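Local coordinates for zinc uptake regulation protein (Escherichia coli, PDB 4MTD) that represses the znuACB zinc-uptake genes by binding their operator DNA with zinc as its cofactor, at the interface of chains A and B. Residues are numbered along the deposited sequence; one frame, centred on the assembly and turned at random. Chains: chain A/B, Zinc uptake regulation protein.

The interface of chains A and B. Residues chain A 101-102, 139-142; chain B 121, 125, 128, 130, 132.
A:Phe101 and B:Phe130 interlock at the twofold dimer interface of this Fur-family repressor, where the C-terminal dimerisation domains of two identical chains pack and each contact has a twin with the chains exchanged. A:Gly141, just past strand 131-140, forms an antiparallel bridge with B:Leu132 at the start of the same strand of the partner. The two aromatic rings meet edge to face, planes turned 77° apart and centroids 5.3 Å apart. A:Phe101 supplies the edge, its CD1 lying 3.7 Å from CD2 of B:Phe130. The same face of B:Phe130 takes the A:Phe101 methylene in a CH-pi contact, CB lying 3.9 Å from the ring centroid. Its opposite face lies against the A:Leu142 backbone, the carbonyl O sitting 3.3 Å from CD1 of B:Phe130, toward the rim. With CG anti to the backbone N (chi1 -172°), B:Phe130 extends between A:Phe101 CB and the A:Leu142 carbonyl, and its tip, CZ, ends 3.4 Å from the A:Ile102 carbonyl O.

Aliphatic and thioether groups of chain B line the A:Phe101 ring. B:Met128, bent at chi3 (72°), brings its methyl CE over one face, 4.0 Å from CD2 of A:Phe101, with SD near CG. From that same side the B:Ala125 methyl touches CE1. B:Met121 comes from the opposite side, beyond the rim, its methyl CE 3.9 Å from CZ of A:Phe101. B:Leu132 uses one branch, CD1, against both CE1 of A:Phe101 and the methyl of A:Ala139.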
loop_
_atom_site.group_PDB
_atom_site.type_symbol
_atom_site.label_atom_id
_atom_site.label_comp_id
_atom_site.label_asym_id
_atom_site.label_seq_id
_atom_site.Cartn_x
_atom_site.Cartn_y
_atom_site.Cartn_z
ATOM N N PHE A 101 -28.352 -5.765 -8.967
ATOM C CA PHE A 101 -28.665 -5.074 -10.215
ATOM C C PHE A 101 -28.183 -3.639 -10.133
ATOM O O PHE A 101 -28.767 -2.819 -9.417
ATOM C CB PHE A 101 -30.173 -5.103 -10.482
ATOM C CG PHE A 101 -30.700 -6.473 -10.756
ATOM C CD1 PHE A 101 -30.916 -6.901 -12.056
ATOM C CD2 PHE A 101 -30.951 -7.348 -9.715
ATOM C CE1 PHE A 101 -31.384 -8.176 -12.312
ATOM C CE2 PHE A 101 -31.419 -8.626 -9.963
ATOM C CZ PHE A 101 -31.636 -9.039 -11.262
ATOM N N ILE A 102 -27.127 -3.339 -10.882
ATOM C CA ILE A 102 -26.435 -2.060 -10.773
ATOM C C ILE A 102 -26.736 -1.192 -11.975
ATOM O O ILE A 102 -26.588 -1.624 -13.114
ATOM C CB ILE A 102 -24.908 -2.273 -10.711
ATOM C CG1 ILE A 102 -24.549 -3.285 -9.615
ATOM C CG2 ILE A 102 -24.189 -0.952 -10.485
ATOM C CD1 ILE A 102 -23.354 -4.136 -9.981
ATOM N N ALA A 139 -25.520 -7.637 -12.149
ATOM C CA ALA A 139 -26.121 -7.291 -13.427
ATOM C C ALA A 139 -25.942 -5.807 -13.699
ATOM O O ALA A 139 -26.261 -4.969 -12.855
ATOM C CB ALA A 139 -27.603 -7.641 -13.415
ATOM N N HIS A 140 -25.436 -5.492 -14.883
ATOM C CA HIS A 140 -25.299 -4.117 -15.325
ATOM C C HIS A 140 -26.402 -3.790 -16.315
ATOM O O HIS A 140 -26.886 -4.663 -17.034
ATOM C CB HIS A 140 -23.926 -3.904 -15.945
ATOM C CG HIS A 140 -22.821 -3.937 -14.942
ATOM N ND1 HIS A 140 -22.329 -2.799 -14.343
ATOM C CD2 HIS A 140 -22.141 -4.972 -14.402
ATOM C CE1 HIS A 140 -21.380 -3.130 -13.489
ATOM N NE2 HIS A 140 -21.247 -4.442 -13.506
ATOM N N GLY A 141 -26.796 -2.525 -16.339
ATOM C CA GLY A 141 -27.944 -2.088 -17.121
ATOM C C GLY A 141 -28.449 -0.768 -16.585
ATOM O O GLY A 141 -27.660 0.050 -16.124
ATOM N N LEU A 142 -29.762 -0.560 -16.645
ATOM C CA LEU A 142 -30.359 0.687 -16.180
ATOM C C LEU A 142 -31.558 0.434 -15.297
ATOM O O LEU A 142 -32.368 -0.445 -15.576
ATOM C CB LEU A 142 -30.771 1.571 -17.355
ATOM C CG LEU A 142 -29.585 2.066 -18.183
ATOM C CD1 LEU A 142 -29.280 1.125 -19.346
ATOM C CD2 LEU A 142 -29.845 3.474 -18.686
ATOM N N MET B 121 -32.385 -14.024 -14.482
ATOM C CA MET B 121 -31.938 -12.652 -14.286
ATOM C C MET B 121 -32.823 -11.680 -15.062
ATOM O O MET B 121 -33.150 -10.600 -14.566
ATOM C CB MET B 121 -30.473 -12.500 -14.704
ATOM C CG MET B 121 -29.485 -13.280 -13.843
ATOM S SD MET B 121 -28.923 -12.392 -12.376
ATOM C CE MET B 121 -30.253 -12.693 -11.218
ATOM N N ALA B 125 -35.094 -8.966 -13.396
ATOM C CA ALA B 125 -34.950 -7.620 -13.936
ATOM C C ALA B 125 -36.279 -7.064 -14.415
ATOM O O ALA B 125 -36.550 -5.889 -14.226
ATOM C CB ALA B 125 -33.942 -7.600 -15.075
ATOM N N MET B 128 -38.876 -5.589 -11.470
ATOM C CA MET B 128 -38.427 -4.203 -11.290
ATOM C C MET B 128 -38.286 -3.599 -12.690
ATOM O O MET B 128 -38.188 -4.325 -13.663
ATOM C CB MET B 128 -37.090 -4.171 -10.551
ATOM C CG MET B 128 -35.937 -4.732 -11.371
ATOM S SD MET B 128 -34.374 -4.933 -10.494
ATOM C CE MET B 128 -34.790 -6.320 -9.450
ATOM N N PHE B 130 -36.064 -2.768 -14.638
ATOM C CA PHE B 130 -34.619 -2.733 -14.862
ATOM C C PHE B 130 -34.248 -3.335 -16.202
ATOM O O PHE B 130 -34.369 -4.539 -16.401
ATOM C CB PHE B 130 -33.889 -3.460 -13.720
ATOM C CG PHE B 130 -32.388 -3.328 -13.751
ATOM C CD1 PHE B 130 -31.746 -2.369 -12.975
ATOM C CD2 PHE B 130 -31.616 -4.186 -14.514
ATOM C CE1 PHE B 130 -30.363 -2.254 -12.976
ATOM C CE2 PHE B 130 -30.234 -4.074 -14.530
ATOM C CZ PHE B 130 -29.605 -3.108 -13.758
ATOM N N LEU B 132 -31.903 -4.835 -18.102
ATOM C CA LEU B 132 -30.659 -5.594 -17.981
ATOM C C LEU B 132 -29.879 -5.574 -19.291
ATOM O O LEU B 132 -30.459 -5.673 -20.365
ATOM C CB LEU B 132 -30.957 -7.029 -17.550
ATOM C CG LEU B 132 -29.773 -7.848 -17.025
ATOM C CD1 LEU B 132 -30.176 -8.655 -15.797
ATOM C CD2 LEU B 132 -29.201 -8.758 -18.104
#